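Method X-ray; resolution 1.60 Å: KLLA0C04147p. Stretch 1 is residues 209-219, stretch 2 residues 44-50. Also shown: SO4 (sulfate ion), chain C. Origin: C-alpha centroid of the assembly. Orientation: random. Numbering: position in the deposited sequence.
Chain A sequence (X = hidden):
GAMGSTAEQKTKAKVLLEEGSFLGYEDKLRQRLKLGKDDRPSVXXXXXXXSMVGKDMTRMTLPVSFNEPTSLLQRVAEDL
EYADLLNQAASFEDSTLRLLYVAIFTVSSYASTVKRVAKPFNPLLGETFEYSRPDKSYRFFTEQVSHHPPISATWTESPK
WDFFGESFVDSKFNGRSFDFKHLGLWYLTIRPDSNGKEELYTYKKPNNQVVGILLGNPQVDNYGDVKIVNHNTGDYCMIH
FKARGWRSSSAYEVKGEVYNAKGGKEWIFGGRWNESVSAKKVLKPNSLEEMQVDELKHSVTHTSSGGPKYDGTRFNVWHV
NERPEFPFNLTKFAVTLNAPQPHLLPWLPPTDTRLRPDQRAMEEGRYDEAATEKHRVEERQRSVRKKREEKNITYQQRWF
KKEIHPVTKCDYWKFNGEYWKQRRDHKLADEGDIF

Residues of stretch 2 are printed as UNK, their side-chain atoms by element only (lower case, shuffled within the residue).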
# COMPACT_ATOMS: atom_id res chain seq x y z
N GLN A 209 -10.35 11.21 -0.88
CA GLN A 209 -10.54 12.53 -1.44
C GLN A 209 -9.88 13.55 -0.53
O GLN A 209 -9.73 13.33 0.67
CB GLN A 209 -12.03 12.86 -1.62
CG GLN A 209 -12.80 12.82 -0.32
CD GLN A 209 -14.28 13.14 -0.49
OE1 GLN A 209 -14.71 13.63 -1.53
NE2 GLN A 209 -15.06 12.85 0.54
N VAL A 210 -9.48 14.67 -1.12
CA VAL A 210 -9.06 15.84 -0.35
C VAL A 210 -10.24 16.79 -0.34
O VAL A 210 -10.71 17.21 -1.40
CB VAL A 210 -7.81 16.50 -0.94
CG1 VAL A 210 -7.46 17.75 -0.16
CG2 VAL A 210 -6.62 15.53 -0.91
N VAL A 211 -10.76 17.08 0.86
CA VAL A 211 -11.84 18.04 1.04
C VAL A 211 -11.35 19.18 1.93
O VAL A 211 -10.19 19.21 2.34
CB VAL A 211 -13.10 17.37 1.62
CG1 VAL A 211 -13.66 16.35 0.65
CG2 VAL A 211 -12.80 16.72 2.95
N GLY A 212 -12.23 20.14 2.22
CA GLY A 212 -11.81 21.31 2.97
C GLY A 212 -10.96 22.29 2.19
O GLY A 212 -10.35 23.17 2.80
N ILE A 213 -10.88 22.14 0.87
CA ILE A 213 -9.98 22.97 0.07
C ILE A 213 -10.50 24.40 0.01
O ILE A 213 -9.74 25.36 0.23
CB ILE A 213 -9.82 22.35 -1.33
CG1 ILE A 213 -9.32 20.91 -1.21
CG2 ILE A 213 -8.90 23.20 -2.20
CD1 ILE A 213 -9.22 20.16 -2.54
N LEU A 214 -11.79 24.57 -0.28
CA LEU A 214 -12.38 25.90 -0.30
C LEU A 214 -12.40 26.53 1.08
O LEU A 214 -12.23 27.75 1.21
CB LEU A 214 -13.80 25.83 -0.87
CG LEU A 214 -13.91 25.18 -2.24
CD1 LEU A 214 -15.36 25.18 -2.71
CD2 LEU A 214 -12.99 25.88 -3.23
N LEU A 215 -12.63 25.72 2.12
CA LEU A 215 -12.61 26.19 3.50
C LEU A 215 -11.23 26.62 3.98
O LEU A 215 -11.13 27.26 5.03
CB LEU A 215 -13.15 25.09 4.43
CG LEU A 215 -14.64 24.80 4.32
CD1 LEU A 215 -15.02 23.64 5.22
CD2 LEU A 215 -15.43 26.04 4.69
N GLY A 216 -10.17 26.29 3.24
CA GLY A 216 -8.83 26.63 3.67
C GLY A 216 -8.23 25.68 4.68
O GLY A 216 -7.24 26.03 5.34
N ASN A 217 -8.77 24.47 4.81
CA ASN A 217 -8.26 23.47 5.75
C ASN A 217 -8.34 22.09 5.10
O ASN A 217 -9.19 21.27 5.45
CB ASN A 217 -9.03 23.51 7.06
CG ASN A 217 -8.45 22.57 8.10
OD1 ASN A 217 -7.27 22.21 8.04
ND2 ASN A 217 -9.28 22.15 9.05
N PRO A 218 -7.45 21.81 4.15
CA PRO A 218 -7.53 20.54 3.42
C PRO A 218 -7.36 19.34 4.35
O PRO A 218 -6.50 19.34 5.23
CB PRO A 218 -6.38 20.64 2.42
CG PRO A 218 -6.16 22.12 2.25
CD PRO A 218 -6.38 22.67 3.63
N GLN A 219 -8.17 18.31 4.10
CA GLN A 219 -8.20 17.11 4.91
C GLN A 219 -8.31 15.89 4.01
O GLN A 219 -9.07 15.90 3.03
CB GLN A 219 -9.37 17.16 5.92
CG GLN A 219 -9.96 15.82 6.35
CD GLN A 219 -11.34 15.95 7.01
OE1 GLN A 219 -12.12 16.84 6.67
NE2 GLN A 219 -11.65 15.05 7.94
N UNK A 44 -1.58 28.28 0.10
CA UNK A 44 -2.96 27.83 0.10
C UNK A 44 -3.21 26.86 -1.06
O UNK A 44 -2.84 27.14 -2.20
o UNK A 44 -4.96 28.85 -0.89
c UNK A 44 -3.89 29.05 0.00
N UNK A 45 -3.81 25.70 -0.76
CA UNK A 45 -4.05 24.71 -1.81
C UNK A 45 -5.01 25.25 -2.86
O UNK A 45 -4.80 25.04 -4.07
c UNK A 45 -4.61 23.42 -1.19
c UNK A 45 -5.24 20.98 -1.43
c UNK A 45 -4.80 22.25 -2.18
c UNK A 45 -3.52 22.00 -2.96
N UNK A 46 -6.07 25.93 -2.43
CA UNK A 46 -6.97 26.54 -3.40
C UNK A 46 -6.23 27.49 -4.34
O UNK A 46 -6.48 27.47 -5.55
c UNK A 46 -8.96 28.05 -3.61
c UNK A 46 -9.00 29.41 -3.74
c UNK A 46 -8.10 27.27 -2.66
c UNK A 46 -10.22 26.22 -4.95
c UNK A 46 -11.14 26.06 -5.97
n UNK A 46 -9.89 29.75 -4.73
c UNK A 46 -10.42 28.61 -5.27
c UNK A 46 -11.70 27.17 -6.63
c UNK A 46 -11.34 28.45 -6.30
c UNK A 46 -9.84 27.52 -4.59
N UNK A 47 -5.33 28.33 -3.81
CA UNK A 47 -4.62 29.28 -4.67
C UNK A 47 -3.87 28.57 -5.79
O UNK A 47 -3.70 29.14 -6.88
o UNK A 47 -2.42 29.49 -3.57
c UNK A 47 -3.65 30.14 -3.85
N UNK A 48 -3.45 27.33 -5.54
CA UNK A 48 -2.72 26.54 -6.52
C UNK A 48 -3.69 25.87 -7.49
O UNK A 48 -3.52 25.94 -8.71
c UNK A 48 -1.84 25.50 -5.80
c UNK A 48 -1.22 24.53 -6.80
c UNK A 48 -0.77 26.18 -4.96
N UNK A 49 -4.73 25.23 -6.95
CA UNK A 49 -5.59 24.39 -7.77
C UNK A 49 -6.64 25.16 -8.54
O UNK A 49 -7.22 24.60 -9.48
c UNK A 49 -6.28 23.33 -6.90
c UNK A 49 -6.26 21.34 -5.38
c UNK A 49 -5.39 22.31 -6.18
c UNK A 49 -4.50 21.56 -7.17
N UNK A 50 -6.93 26.42 -8.18
CA UNK A 50 -8.01 27.13 -8.86
C UNK A 50 -7.74 27.29 -10.35
O UNK A 50 -8.69 27.45 -11.13
c UNK A 50 -8.22 28.51 -8.23
c UNK A 50 -6.20 31.76 -7.85
c UNK A 50 -7.12 29.51 -8.48
c UNK A 50 -7.37 30.81 -7.71
n UNK A 50 -6.33 32.95 -6.97
S SO4 C . -15.05 22.40 1.17
O1 SO4 C . -13.89 23.19 1.56
O2 SO4 C . -15.05 21.12 1.89
O3 SO4 C . -16.27 23.15 1.48
O4 SO4 C . -15.01 22.19 -0.28
O HOH W 1 -7.09 25.77 0.31

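Position 44 has two side-chain atoms, one carbon followed by one oxygen. The oxygen is bonded to a carbon that carries no further branch, which identifies a hydroxymethyl group: Ser44. The nearest approach of its side chain to stretch 1 is 6.0 Å, from Ser44 OG to Ile213 O, too far for a contact. It sits directly before a helix, at the N-cap position, where OG can accept from a backbone NH of the first turn that has no carbonyl partner there. That donor is N of position 47, 3.0 Å from Ser44 OG, with an N-H...O angle of 161°.

Position 45 has four side-chain carbons, forked at the second, and no heteroatom. The fork beyond CB gives Leu45. Its CA-to-CB bond points toward stretch 1, and with chi1 at -175° (t) and chi2 at 52° (p) one methyl, CD2, meets three residues: it lies 4.0 Å from Pro218 CG, 4.1 Å from Val210 CG1 and 4.1 Å from Ile213 CG1. These are apolar packing distances.

Position 46 has ten side-chain atoms: one carbon, then fused five- and six-membered rings holding eight carbons and one nitrogen. An indole means Trp46. Leu214 CD2 lies 3.3 Å from Trp46 CE3 and 3.6 Å from the centroid of the six-membered ring, 26° off the ring normal, so the methyl makes a CH-pi contact over the face. Ile213 CG2 lies at the ring edge, near its plane, and is 4.2 Å from Trp46 CB. The backbone of this residue is also engaged: water 1 accepts from Trp46 N at 2.9 Å from its oxygen, and donates to Ile213 O at 2.7 Å.

Position 47 again has one carbon and one oxygen, hence Ser47. It is out of reach of stretch 1 and turns back to the N-cap residue: Ser47 OG donates to Ser44 O at 2.8 Å, alongside the capping bond, in which Ser47 is also the donor.

Position 48 has three carbons, with two methyls on CB. This is Val48, whose nearest side-chain approach to stretch 1 is 8.3 Å, from Val48 CB to Ile213 CG2.

Position 49 has four carbons forked at the second, so it is Leu49. One helical turn after Leu45, it also directs its CA-to-CB bond toward stretch 1, and its CD1 reaches 4.3 Å from Ile213 CD1. The turn is closed by Leu49 N donating to Leu45 O at 2.9 Å.

Position 50 has four carbons in a row ending in nitrogen: Lys50, exposed and out of reach of stretch 1.

The contact buries 280 Å², both sides summed, and contains no direct hydrogen bond. Ile213 is its centre: its side chain packs against Leu45, Trp46 and Leu49, while its carbonyl reaches the helix through water 1. That carbonyl also accepts from Gly216 N at 3.2 Å, within the type I turn from Ile213 to Gly216. Apolar packing therefore makes the direct contact, and one water links the two backbones.

Stretch 2, residues 44-50: SLWSVLK
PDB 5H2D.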